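Long-range contacts in ABC-type amino acid transport system, periplasmic component (Caldanaerobacter subterraneus subsp. tengcongensis MB4, PDB 4YMX), which binds arginine in the cleft between its two lobes, serving as the external substrate-binding component that supplies an amino acid ABC transporter: residues Thr43-Phe47 / Asn173-Asp177; Pro48-Phe52 / Lys256-Gln260; Phe65-Ile69 / Leu122-Ser126; Ser157-Ala161 / Ile190-Asp194. All coordinates share one frame; numbering follows the deposited sequence.

The chain folds into two α/β lobes, each built on a five-stranded mixed sheet, with the bound arginine between them. Contact 1 spans the cleft, joining 43-47 of the first lobe to 173-177 of the second. Contacts 2 and 3 lie within the first lobe, their centres about 10 Å apart and in direct touch. Contact 4 lies within the second lobe, about 18 Å from contact 3 centre to centre. Along the chain contact 1 crosses both contact 2 and contact 4, while contacts 3 and 4 are nested inside the long loop closed by contact 2. Contacts 1 and 4 both touch the ligand, so residues from both lobes hold it.

Contact 1 of 4, residues Thr43-Phe47 / Asn173-Asp177; sequences TSADF and NRVSD. With ARG (arginine), chain C.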
loop_
_atom_site.group_PDB
_atom_site.type_symbol
_atom_site.label_atom_id
_atom_site.label_comp_id
_atom_site.label_asym_id
_atom_site.label_seq_id
_atom_site.Cartn_x
_atom_site.Cartn_y
_atom_site.Cartn_z
ATOM N N THR A 43 8.078 1.692 6.058
ATOM C CA THR A 43 6.774 1.793 5.424
ATOM C C THR A 43 6.627 3.134 4.726
ATOM O O THR A 43 7.479 4.012 4.879
ATOM C CB THR A 43 5.613 1.556 6.414
ATOM O OG1 THR A 43 4.411 1.352 5.665
ATOM C CG2 THR A 43 5.411 2.738 7.372
ATOM N N SER A 44 5.561 3.274 3.947
ATOM C CA SER A 44 5.200 4.553 3.346
ATOM C C SER A 44 3.826 4.894 3.890
ATOM O O SER A 44 2.829 4.311 3.466
ATOM C CB SER A 44 5.163 4.437 1.822
ATOM O OG SER A 44 4.812 5.678 1.221
ATOM N N ALA A 45 3.774 5.803 4.860
ATOM C CA ALA A 45 2.544 6.042 5.623
ATOM C C ALA A 45 1.626 7.083 4.973
ATOM O O ALA A 45 1.226 8.087 5.589
ATOM C CB ALA A 45 2.868 6.415 7.078
ATOM N N ASP A 46 1.283 6.798 3.724
ATOM C CA ASP A 46 0.387 7.600 2.915
ATOM C C ASP A 46 -0.755 6.729 2.411
ATOM O O ASP A 46 -1.367 7.029 1.390
ATOM C CB ASP A 46 1.162 8.145 1.713
ATOM C CG ASP A 46 1.783 7.038 0.846
ATOM O OD1 ASP A 46 1.830 5.856 1.264
ATOM O OD2 ASP A 46 2.238 7.362 -0.263
ATOM N N PHE A 47 -1.041 5.648 3.129
ATOM C CA PHE A 47 -1.809 4.536 2.580
ATOM C C PHE A 47 -2.832 4.023 3.589
ATOM O O PHE A 47 -2.802 2.844 3.970
ATOM C CB PHE A 47 -0.821 3.420 2.211
ATOM C CG PHE A 47 -1.208 2.586 1.003
ATOM C CD1 PHE A 47 -1.373 1.212 1.126
ATOM C CD2 PHE A 47 -1.367 3.163 -0.247
ATOM C CE1 PHE A 47 -1.675 0.420 0.018
ATOM C CE2 PHE A 47 -1.672 2.386 -1.355
ATOM C CZ PHE A 47 -1.844 1.016 -1.222
ATOM N N ASN A 173 5.839 10.548 -5.590
ATOM C CA ASN A 173 6.407 9.802 -4.474
ATOM C C ASN A 173 5.347 9.270 -3.521
ATOM O O ASN A 173 5.433 8.131 -3.075
ATOM C CB ASN A 173 7.381 10.677 -3.687
ATOM C CG ASN A 173 8.641 10.979 -4.460
ATOM O OD1 ASN A 173 9.042 10.211 -5.335
ATOM N ND2 ASN A 173 9.270 12.103 -4.144
ATOM N N ARG A 174 4.360 10.110 -3.211
ATOM C CA ARG A 174 3.368 9.817 -2.178
ATOM C C ARG A 174 1.948 9.918 -2.711
ATOM O O ARG A 174 1.612 10.807 -3.504
ATOM C CB ARG A 174 3.536 10.778 -0.994
ATOM C CG ARG A 174 4.916 10.722 -0.353
ATOM C CD ARG A 174 5.038 9.518 0.557
ATOM N NE ARG A 174 4.503 9.798 1.891
ATOM C CZ ARG A 174 4.848 9.143 2.998
ATOM N NH1 ARG A 174 5.723 8.153 2.947
ATOM N NH2 ARG A 174 4.317 9.487 4.160
ATOM N N VAL A 175 1.111 9.000 -2.248
ATOM C CA VAL A 175 -0.274 8.918 -2.692
ATOM C C VAL A 175 -1.048 10.196 -2.389
ATOM O O VAL A 175 -1.928 10.595 -3.160
ATOM C CB VAL A 175 -0.971 7.697 -2.050
ATOM C CG1 VAL A 175 -2.454 7.666 -2.398
ATOM C CG2 VAL A 175 -0.291 6.416 -2.514
ATOM N N SER A 176 -0.728 10.846 -1.273
ATOM C CA SER A 176 -1.433 12.062 -0.895
ATOM C C SER A 176 -1.338 13.139 -1.984
ATOM O O SER A 176 -2.289 13.879 -2.213
ATOM C CB SER A 176 -0.908 12.590 0.437
ATOM O OG SER A 176 0.503 12.728 0.386
ATOM N N ASP A 177 -0.214 13.194 -2.688
ATOM C CA ASP A 177 -0.055 14.165 -3.767
ATOM C C ASP A 177 -0.852 13.814 -5.012
ATOM O O ASP A 177 -1.259 14.700 -5.763
ATOM C CB ASP A 177 1.425 14.372 -4.081
ATOM C CG ASP A 177 2.138 15.071 -2.959
ATOM O OD1 ASP A 177 1.711 16.188 -2.597
ATOM O OD2 ASP A 177 3.090 14.490 -2.402
HETATM N N ARG C . 0.179 -2.651 -3.599
HETATM C CA ARG C . 0.925 -1.704 -4.469
HETATM C C ARG C . 2.353 -2.175 -4.674
HETATM O O ARG C . 2.796 -3.131 -4.040
HETATM C CB ARG C . 0.921 -0.303 -3.856
HETATM C CG ARG C . 1.444 -0.251 -2.434
HETATM C CD ARG C . 1.677 1.180 -1.974
HETATM N NE ARG C . 1.857 1.244 -0.531
HETATM C CZ ARG C . 2.074 2.362 0.150
HETATM N NH1 ARG C . 2.148 3.529 -0.468
HETATM N NH2 ARG C . 2.224 2.305 1.460
HETATM O OXT ARG C . 3.088 -1.607 -5.481
#
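The carboxylate of D46 reaches across the cleft and accepts a hydrogen bond from the backbone N-H of V175, near the start of helix 175-183; V175 N to D46 OD2 measures 2.8 Å and is nearly straight at 170°. The donor comes to the anti side of the oxygen, 33° out of the carboxylate plane. With chi1 at 58°, D46 CG sits between its own backbone N and carbonyl carbon, which turns one oxygen to the helix and leaves the other for the ligand: NH1 of the bound arginine donates to D46 OD1 at 2.9 Å. A short acidic side chain suits this place because it serves both lobe and ligand at once. R174 bends at chi2 and chi3, folding back so that D46 CB lies over one face of its guanidinium. D46 OD2 and R174 NE, 4.0 Å apart, form only a long salt bridge, with no N-H directed at the oxygen; the stronger partner of R174 is D85. V175 contributes bulk instead of charge: its CG2 meets the edge of the F47 ring, 4.1 Å from F47 CD2. One face of that ring is covered by the ligand guanidinium, whose NE lies 3.4 Å above the centre. S44 adds a backbone acceptor, its O taking a bond from ligand NH2 at 2.9 Å. Buried between a cationic ligand, R174 and a helix start, D46 is probably held ionised, and its two oxygens couple recognition of the guanidinium to contact between the lobes.

Contact 2 of 4, residues Pro48-Phe52 / Lys256-Gln260; sequences PPFEF and KWFKQ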
loop_
_atom_site.group_PDB
_atom_site.type_symbol
_atom_site.label_atom_id
_atom_site.label_comp_id
_atom_site.label_asym_id
_atom_site.label_seq_id
_atom_site.Cartn_x
_atom_site.Cartn_y
_atom_site.Cartn_z
ATOM N N PRO A 48 -3.743 4.905 4.044
ATOM C CA PRO A 48 -4.789 4.460 4.971
ATOM C C PRO A 48 -5.697 3.446 4.279
ATOM O O PRO A 48 -5.993 3.620 3.101
ATOM C CB PRO A 48 -5.566 5.755 5.253
ATOM C CG PRO A 48 -5.336 6.605 4.016
ATOM C CD PRO A 48 -3.927 6.318 3.642
ATOM N N PRO A 49 -6.174 2.418 4.995
ATOM C CA PRO A 49 -6.014 2.135 6.424
ATOM C C PRO A 49 -4.842 1.218 6.775
ATOM O O PRO A 49 -4.793 0.723 7.909
ATOM C CB PRO A 49 -7.324 1.425 6.763
ATOM C CG PRO A 49 -7.601 0.640 5.520
ATOM C CD PRO A 49 -7.198 1.548 4.383
ATOM N N PHE A 50 -3.915 1.008 5.845
ATOM C CA PHE A 50 -2.759 0.146 6.102
ATOM C C PHE A 50 -1.712 0.826 6.954
ATOM O O PHE A 50 -1.225 0.261 7.934
ATOM C CB PHE A 50 -2.147 -0.336 4.784
ATOM C CG PHE A 50 -3.069 -1.206 3.990
ATOM C CD1 PHE A 50 -3.074 -2.582 4.170
ATOM C CD2 PHE A 50 -3.977 -0.648 3.095
ATOM C CE1 PHE A 50 -3.952 -3.392 3.459
ATOM C CE2 PHE A 50 -4.857 -1.458 2.379
ATOM C CZ PHE A 50 -4.841 -2.827 2.564
ATOM N N GLU A 51 -1.334 2.039 6.561
ATOM C CA GLU A 51 -0.412 2.853 7.337
ATOM C C GLU A 51 -0.650 4.309 7.012
ATOM O O GLU A 51 -0.725 4.700 5.837
ATOM C CB GLU A 51 1.049 2.493 7.055
ATOM C CG GLU A 51 1.387 2.419 5.579
ATOM C CD GLU A 51 1.271 1.027 5.046
ATOM O OE1 GLU A 51 1.401 0.088 5.870
ATOM O OE2 GLU A 51 1.070 0.864 3.831
ATOM N N PHE A 52 -0.790 5.112 8.058
ATOM C CA PHE A 52 -1.004 6.535 7.893
ATOM C C PHE A 52 -0.677 7.260 9.186
ATOM O O PHE A 52 -0.555 6.637 10.242
ATOM C CB PHE A 52 -2.448 6.822 7.452
ATOM C CG PHE A 52 -3.498 6.403 8.451
ATOM C CD1 PHE A 52 -4.056 7.340 9.312
ATOM C CD2 PHE A 52 -3.946 5.089 8.517
ATOM C CE1 PHE A 52 -5.038 6.979 10.226
ATOM C CE2 PHE A 52 -4.926 4.713 9.436
ATOM C CZ PHE A 52 -5.472 5.675 10.296
ATOM N N LYS A 256 -11.678 -3.856 12.606
ATOM C CA LYS A 256 -11.272 -2.545 13.086
ATOM C C LYS A 256 -10.882 -1.599 11.946
ATOM O O LYS A 256 -11.225 -0.413 11.971
ATOM C CB LYS A 256 -10.106 -2.733 14.066
ATOM C CG LYS A 256 -9.365 -1.490 14.524
ATOM C CD LYS A 256 -8.068 -1.913 15.230
ATOM C CE LYS A 256 -7.284 -0.735 15.781
ATOM N NZ LYS A 256 -5.978 -1.200 16.326
ATOM N N TRP A 257 -10.198 -2.124 10.931
ATOM C CA TRP A 257 -9.660 -1.278 9.870
ATOM C C TRP A 257 -10.468 -1.276 8.576
ATOM O O TRP A 257 -10.458 -0.282 7.851
ATOM C CB TRP A 257 -8.206 -1.659 9.562
ATOM C CG TRP A 257 -7.289 -1.393 10.708
ATOM C CD1 TRP A 257 -6.659 -2.323 11.485
ATOM C CD2 TRP A 257 -6.911 -0.113 11.235
ATOM N NE1 TRP A 257 -5.915 -1.704 12.451
ATOM C CE2 TRP A 257 -6.049 -0.342 12.322
ATOM C CE3 TRP A 257 -7.223 1.214 10.894
ATOM C CZ2 TRP A 257 -5.493 0.691 13.076
ATOM C CZ3 TRP A 257 -6.659 2.239 11.629
ATOM C CH2 TRP A 257 -5.809 1.976 12.707
ATOM N N PHE A 258 -11.143 -2.380 8.275
ATOM C CA PHE A 258 -11.776 -2.533 6.961
ATOM C C PHE A 258 -13.292 -2.655 6.976
ATOM O O PHE A 258 -13.916 -2.662 5.911
ATOM C CB PHE A 258 -11.205 -3.746 6.231
ATOM C CG PHE A 258 -9.722 -3.680 6.015
ATOM C CD1 PHE A 258 -9.182 -2.804 5.092
ATOM C CD2 PHE A 258 -8.870 -4.508 6.725
ATOM C CE1 PHE A 258 -7.811 -2.747 4.882
ATOM C CE2 PHE A 258 -7.500 -4.451 6.528
ATOM C CZ PHE A 258 -6.966 -3.563 5.608
ATOM N N LYS A 259 -13.897 -2.774 8.153
ATOM C CA LYS A 259 -15.333 -3.022 8.205
ATOM C C LYS A 259 -16.101 -1.853 8.807
ATOM O O LYS A 259 -17.199 -2.030 9.343
ATOM C CB LYS A 259 -15.632 -4.306 8.975
ATOM C CG LYS A 259 -15.043 -5.557 8.333
ATOM C CD LYS A 259 -15.668 -5.824 6.975
ATOM C CE LYS A 259 -15.135 -7.104 6.360
ATOM N NZ LYS A 259 -15.130 -8.199 7.369
ATOM N N GLN A 260 -15.529 -0.661 8.694
ATOM C CA GLN A 260 -16.169 0.552 9.188
ATOM C C GLN A 260 -16.893 1.295 8.072
ATOM O O GLN A 260 -16.666 1.041 6.893
ATOM C CB GLN A 260 -15.136 1.463 9.846
ATOM C CG GLN A 260 -14.400 0.802 10.997
ATOM C CD GLN A 260 -15.348 0.261 12.049
ATOM O OE1 GLN A 260 -16.206 0.987 12.551
ATOM N NE2 GLN A 260 -15.204 -1.021 12.383
#
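The indole of W257 packs against the 48-52 segment, with P49 O standing 3.7 Å off its plane on one side, displaced toward the rim, and the aliphatic CD of K256 lying 3.4 Å above the opposite face. W257 CZ3 comes up at the edge of the F52 ring, near its plane, 3.7 Å from F52 CE2. The phenyl of F50 receives F258 CZ over one face, at 3.7 Å from F50 CE1, while F50 CE1 in turn lies at the edge of F258. The two side chains cross at about a right angle, but their ring planes meet at 58°, an oblique pairing. Between the aromatic pairs sits P49, preceded by a cis P48-P49 peptide bond. Its rigid ring makes a compact wedge: P49 CB packs against the indole at CE3, and P49 CG approaches F258 CE1 to 3.5 Å. F52 can reach the tryptophan because chi1 of 63° tucks its CG between backbone N and carbonyl carbon. No hydrogen bond joins the segments; the indole N-H is used instead by D68, and F258 also stacks on Y124. F50 and E51 form a classic beta bulge opposite F47, and E51 binds the ligand guanidinium. The contact thus packs the C-terminal helix 249-258 against the turn joining strands 46-47 and 51-56, beside the binding site of a family 3 solute-binding protein.

Contact 3 of 4, residues Phe65-Ile69 / Leu122-Ser126; sequences FDIDI and LYYDS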
loop_
_atom_site.group_PDB
_atom_site.type_symbol
_atom_site.label_atom_id
_atom_site.label_comp_id
_atom_site.label_asym_id
_atom_site.label_seq_id
_atom_site.Cartn_x
_atom_site.Cartn_y
_atom_site.Cartn_z
ATOM N N PHE A 65 -3.577 -1.103 9.809
ATOM C CA PHE A 65 -3.568 -2.561 9.772
ATOM C C PHE A 65 -2.143 -3.109 9.727
ATOM O O PHE A 65 -1.795 -4.036 10.462
ATOM C CB PHE A 65 -4.369 -3.004 8.544
ATOM C CG PHE A 65 -4.555 -4.484 8.407
ATOM C CD1 PHE A 65 -5.194 -5.225 9.396
ATOM C CD2 PHE A 65 -4.176 -5.121 7.239
ATOM C CE1 PHE A 65 -5.392 -6.589 9.237
ATOM C CE2 PHE A 65 -4.376 -6.486 7.073
ATOM C CZ PHE A 65 -4.988 -7.218 8.074
ATOM N N ASP A 66 -1.307 -2.524 8.876
ATOM C CA ASP A 66 0.074 -2.987 8.766
ATOM C C ASP A 66 0.861 -2.741 10.036
ATOM O O ASP A 66 1.767 -3.517 10.369
ATOM C CB ASP A 66 0.799 -2.325 7.593
ATOM C CG ASP A 66 0.390 -2.896 6.243
ATOM O OD1 ASP A 66 -0.311 -3.919 6.190
ATOM O OD2 ASP A 66 0.824 -2.333 5.219
ATOM N N ILE A 67 0.544 -1.660 10.736
ATOM C CA ILE A 67 1.230 -1.364 11.992
ATOM C C ILE A 67 0.821 -2.351 13.090
ATOM O O ILE A 67 1.660 -2.788 13.882
ATOM C CB ILE A 67 0.978 0.073 12.465
ATOM C CG1 ILE A 67 1.288 1.067 11.345
ATOM C CG2 ILE A 67 1.798 0.372 13.719
ATOM C CD1 ILE A 67 2.629 0.884 10.678
ATOM N N ASP A 68 -0.455 -2.716 13.134
ATOM C CA ASP A 68 -0.883 -3.729 14.087
ATOM C C ASP A 68 -0.173 -5.053 13.827
ATOM O O ASP A 68 0.234 -5.741 14.770
ATOM C CB ASP A 68 -2.397 -3.903 14.069
ATOM C CG ASP A 68 -3.125 -2.702 14.642
ATOM O OD1 ASP A 68 -2.479 -1.807 15.234
ATOM O OD2 ASP A 68 -4.363 -2.655 14.497
ATOM N N ILE A 69 0.006 -5.403 12.557
ATOM C CA ILE A 69 0.715 -6.636 12.227
ATOM C C ILE A 69 2.178 -6.520 12.663
ATOM O O ILE A 69 2.742 -7.447 13.257
ATOM C CB ILE A 69 0.613 -6.960 10.719
ATOM C CG1 ILE A 69 -0.841 -7.284 10.362
ATOM C CG2 ILE A 69 1.538 -8.106 10.343
ATOM C CD1 ILE A 69 -1.099 -7.453 8.873
ATOM N N LEU A 122 0.718 -14.132 1.876
ATOM C CA LEU A 122 -0.200 -12.998 1.773
ATOM C C LEU A 122 -0.982 -12.823 3.075
ATOM O O LEU A 122 -1.371 -13.809 3.718
ATOM C CB LEU A 122 -1.185 -13.191 0.620
ATOM C CG LEU A 122 -0.631 -13.167 -0.800
ATOM C CD1 LEU A 122 -1.700 -13.622 -1.764
ATOM C CD2 LEU A 122 -0.168 -11.771 -1.160
ATOM N N TYR A 123 -1.216 -11.572 3.467
ATOM C CA TYR A 123 -2.025 -11.303 4.656
ATOM C C TYR A 123 -3.283 -10.476 4.348
ATOM O O TYR A 123 -4.109 -10.247 5.237
ATOM C CB TYR A 123 -1.197 -10.638 5.769
ATOM C CG TYR A 123 -0.677 -9.270 5.406
ATOM C CD1 TYR A 123 -1.500 -8.149 5.477
ATOM C CD2 TYR A 123 0.639 -9.090 4.990
ATOM C CE1 TYR A 123 -1.032 -6.898 5.133
ATOM C CE2 TYR A 123 1.114 -7.827 4.655
ATOM C CZ TYR A 123 0.271 -6.743 4.727
ATOM O OH TYR A 123 0.727 -5.493 4.383
ATOM N N TYR A 124 -3.424 -10.016 3.104
ATOM C CA TYR A 124 -4.646 -9.340 2.681
ATOM C C TYR A 124 -4.723 -9.294 1.164
ATOM O O TYR A 124 -3.698 -9.264 0.500
ATOM C CB TYR A 124 -4.731 -7.926 3.278
ATOM C CG TYR A 124 -6.161 -7.470 3.508
ATOM C CD1 TYR A 124 -6.981 -8.138 4.400
ATOM C CD2 TYR A 124 -6.685 -6.382 2.831
ATOM C CE1 TYR A 124 -8.292 -7.741 4.615
ATOM C CE2 TYR A 124 -8.002 -5.979 3.029
ATOM C CZ TYR A 124 -8.795 -6.660 3.929
ATOM O OH TYR A 124 -10.105 -6.278 4.146
ATOM N N ASP A 125 -5.927 -9.288 0.609
ATOM C CA ASP A 125 -6.092 -9.202 -0.828
ATOM C C ASP A 125 -6.056 -7.714 -1.209
ATOM O O ASP A 125 -6.079 -6.836 -0.341
ATOM C CB ASP A 125 -7.410 -9.868 -1.237
ATOM C CG ASP A 125 -7.530 -10.072 -2.737
ATOM O OD1 ASP A 125 -6.502 -10.006 -3.455
ATOM O OD2 ASP A 125 -8.666 -10.317 -3.200
ATOM N N SER A 126 -5.976 -7.419 -2.498
ATOM C CA SER A 126 -6.131 -6.038 -2.948
ATOM C C SER A 126 -6.625 -5.989 -4.387
ATOM O O SER A 126 -6.540 -6.984 -5.126
ATOM C CB SER A 126 -4.825 -5.236 -2.802
ATOM O OG SER A 126 -3.810 -5.749 -3.647
#
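Y123 takes chi1 of 64°, which holds CG between its backbone N and carbonyl carbon and directs the ring at helix 65-77; F65, with CG opposite its backbone N (chi1 -175°), extends to meet it. The two side chains slide past each other in opposite directions, F65 CE2 coming to the edge of the tyrosine ring, 3.7 Å from Y123 CD1. One helical turn on, I69 CD1 lies over the face of Y123 in a CH-pi contact, 4.0 Å from the ring centroid, and also above one face of F65. A branched aliphatic suits this spot, its slim tip fitting between two rings. F65 further turns its edge to the face of Y124, with centroids 5.4 Å apart and planes at 63°. The polar end of Y123 is close to D66: OH and OD1 are 2.6 Å apart in a weak hydrogen bond, and the hydroxyl proton could also turn to a different acceptor. D66 OD2 accepts from the backbone of G106, and E51 OE1 lies near it as well; that closeness of acids would probably raise the pKa of one of them. F258 of helix 249-258 extends the aromatic cluster, meeting F65 edge-to-face. Here the first helix of the lobe packs beside the end of strand 117-124, an edge strand of the mixed sheet, just before the chain passes to the second lobe, a crossing characteristic of two-lobed periplasmic-binding proteins.

Contact 4 of 4, residues Ser157-Ala161 / Ile190-Asp194; sequences SEEAA and IVVED. With ARG (arginine), chain C.
V191 leads the contact, its side chain pointing to the first turns of helix 156-161. Its CG1 packs 3.9 Å from S157 CB, and its other methyl, CG2, meets A161 CB at 4.2 Å. The chi1 of 176° spreads the two methyls along the helix, where small residues, S157, A160 and A161, let helix and strand come to 7.8 Å between axes. V191 O also lies against S157 CB. V192 points its side chain away and offers its backbone, V192 CA lying 3.8 Å from S157 OG. The setting is the α/β second lobe: strand 148-152, helix 156-161 and strand 168-172 make a beta-alpha-beta unit, and strand 189-193 is the parallel neighbour of strand 148-152. E193 follows at the strand's end, in the N-cap position of helix 194-201. Its chain bends at chi2, bringing OE1 to the amino group of the bound arginine, 2.8 Å from ligand N. A water lies between the segments: it donates to S157 OG and to E193 OE1, both at 2.7 Å, and accepts from E193 N at 3.1 Å. S157 OG also bonds Q128, a second-shell residue whose NE2 makes a weak bond to E193 OE1.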
loop_
_atom_site.group_PDB
_atom_site.type_symbol
_atom_site.label_atom_id
_atom_site.label_comp_id
_atom_site.label_asym_id
_atom_site.label_seq_id
_atom_site.Cartn_x
_atom_site.Cartn_y
_atom_site.Cartn_z
ATOM N N SER A 157 0.312 -0.160 -9.204
ATOM C CA SER A 157 -0.621 0.823 -9.762
ATOM C C SER A 157 0.025 1.509 -10.958
ATOM O O SER A 157 -0.600 1.663 -12.010
ATOM C CB SER A 157 -1.016 1.849 -8.697
ATOM O OG SER A 157 -1.576 1.198 -7.560
ATOM N N GLU A 158 1.283 1.899 -10.804
ATOM C CA GLU A 158 2.044 2.466 -11.912
ATOM C C GLU A 158 2.190 1.469 -13.068
ATOM O O GLU A 158 2.014 1.827 -14.233
ATOM C CB GLU A 158 3.411 2.922 -11.409
ATOM C CG GLU A 158 4.375 3.392 -12.495
ATOM C CD GLU A 158 5.675 3.863 -11.908
ATOM O OE1 GLU A 158 6.339 3.054 -11.220
ATOM O OE2 GLU A 158 6.026 5.045 -12.103
ATOM N N GLU A 159 2.500 0.218 -12.744
ATOM C CA GLU A 159 2.573 -0.842 -13.753
ATOM C C GLU A 159 1.272 -0.954 -14.551
ATOM O O GLU A 159 1.286 -1.110 -15.780
ATOM C CB GLU A 159 2.875 -2.172 -13.067
ATOM C CG GLU A 159 2.996 -3.347 -14.006
ATOM C CD GLU A 159 3.247 -4.649 -13.270
ATOM O OE1 GLU A 159 3.825 -4.612 -12.160
ATOM O OE2 GLU A 159 2.852 -5.709 -13.801
ATOM N N ALA A 160 0.145 -0.868 -13.850
ATOM C CA ALA A 160 -1.158 -0.969 -14.497
ATOM C C ALA A 160 -1.388 0.214 -15.437
ATOM O O ALA A 160 -1.828 0.042 -16.586
ATOM C CB ALA A 160 -2.263 -1.059 -13.446
ATOM N N ALA A 161 -1.079 1.417 -14.962
ATOM C CA ALA A 161 -1.315 2.619 -15.761
ATOM C C ALA A 161 -0.438 2.674 -17.005
ATOM O O ALA A 161 -0.858 3.216 -18.035
ATOM C CB ALA A 161 -1.123 3.870 -14.918
ATOM N N ILE A 190 -6.625 8.825 -11.113
ATOM C CA ILE A 190 -5.614 8.176 -10.289
ATOM C C ILE A 190 -5.807 6.663 -10.395
ATOM O O ILE A 190 -6.937 6.191 -10.452
ATOM C CB ILE A 190 -5.797 8.550 -8.808
ATOM C CG1 ILE A 190 -5.741 10.063 -8.601
ATOM C CG2 ILE A 190 -4.768 7.843 -7.928
ATOM C CD1 ILE A 190 -6.201 10.483 -7.201
ATOM N N VAL A 191 -4.720 5.897 -10.402
ATOM C CA VAL A 191 -4.833 4.452 -10.209
ATOM C C VAL A 191 -4.257 4.100 -8.849
ATOM O O VAL A 191 -3.118 4.455 -8.542
ATOM C CB VAL A 191 -4.095 3.647 -11.305
ATOM C CG1 VAL A 191 -4.168 2.153 -11.010
ATOM C CG2 VAL A 191 -4.699 3.944 -12.674
ATOM N N VAL A 192 -5.052 3.421 -8.027
ATOM C CA VAL A 192 -4.685 3.153 -6.638
ATOM C C VAL A 192 -5.573 2.034 -6.122
ATOM O O VAL A 192 -6.591 1.733 -6.735
ATOM C CB VAL A 192 -4.819 4.449 -5.778
ATOM C CG1 VAL A 192 -6.282 4.823 -5.576
ATOM C CG2 VAL A 192 -4.096 4.317 -4.436
ATOM N N GLU A 193 -5.181 1.394 -5.023
ATOM C CA GLU A 193 -5.972 0.306 -4.476
ATOM C C GLU A 193 -7.307 0.783 -3.929
ATOM O O GLU A 193 -7.418 1.889 -3.382
ATOM C CB GLU A 193 -5.185 -0.461 -3.412
ATOM C CG GLU A 193 -4.453 -1.653 -3.973
ATOM C CD GLU A 193 -3.036 -1.745 -3.479
ATOM O OE1 GLU A 193 -2.144 -1.160 -4.118
ATOM O OE2 GLU A 193 -2.816 -2.415 -2.453
ATOM N N ASP A 194 -8.305 -0.080 -4.077
ATOM C CA ASP A 194 -9.690 0.193 -3.702
ATOM C C ASP A 194 -9.846 0.649 -2.256
ATOM O O ASP A 194 -10.470 1.667 -1.975
ATOM C CB ASP A 194 -10.518 -1.081 -3.927
ATOM C CG ASP A 194 -12.003 -0.882 -3.662
ATOM O OD1 ASP A 194 -12.510 0.237 -3.861
ATOM O OD2 ASP A 194 -12.663 -1.870 -3.266
HETATM N N ARG C . 0.179 -2.651 -3.599
HETATM C CA ARG C . 0.925 -1.704 -4.469
HETATM C C ARG C . 2.353 -2.175 -4.674
HETATM O O ARG C . 2.796 -3.131 -4.040
HETATM C CB ARG C . 0.921 -0.303 -3.856
HETATM C CG ARG C . 1.444 -0.251 -2.434
HETATM C CD ARG C . 1.677 1.180 -1.974
HETATM N NE ARG C . 1.857 1.244 -0.531
HETATM C CZ ARG C . 2.074 2.362 0.150
HETATM N NH1 ARG C . 2.148 3.529 -0.468
HETATM N NH2 ARG C . 2.224 2.305 1.460
HETATM O OXT ARG C . 3.088 -1.607 -5.481
HETATM O O HOH W 1 -2.060 1.427 -4.875
#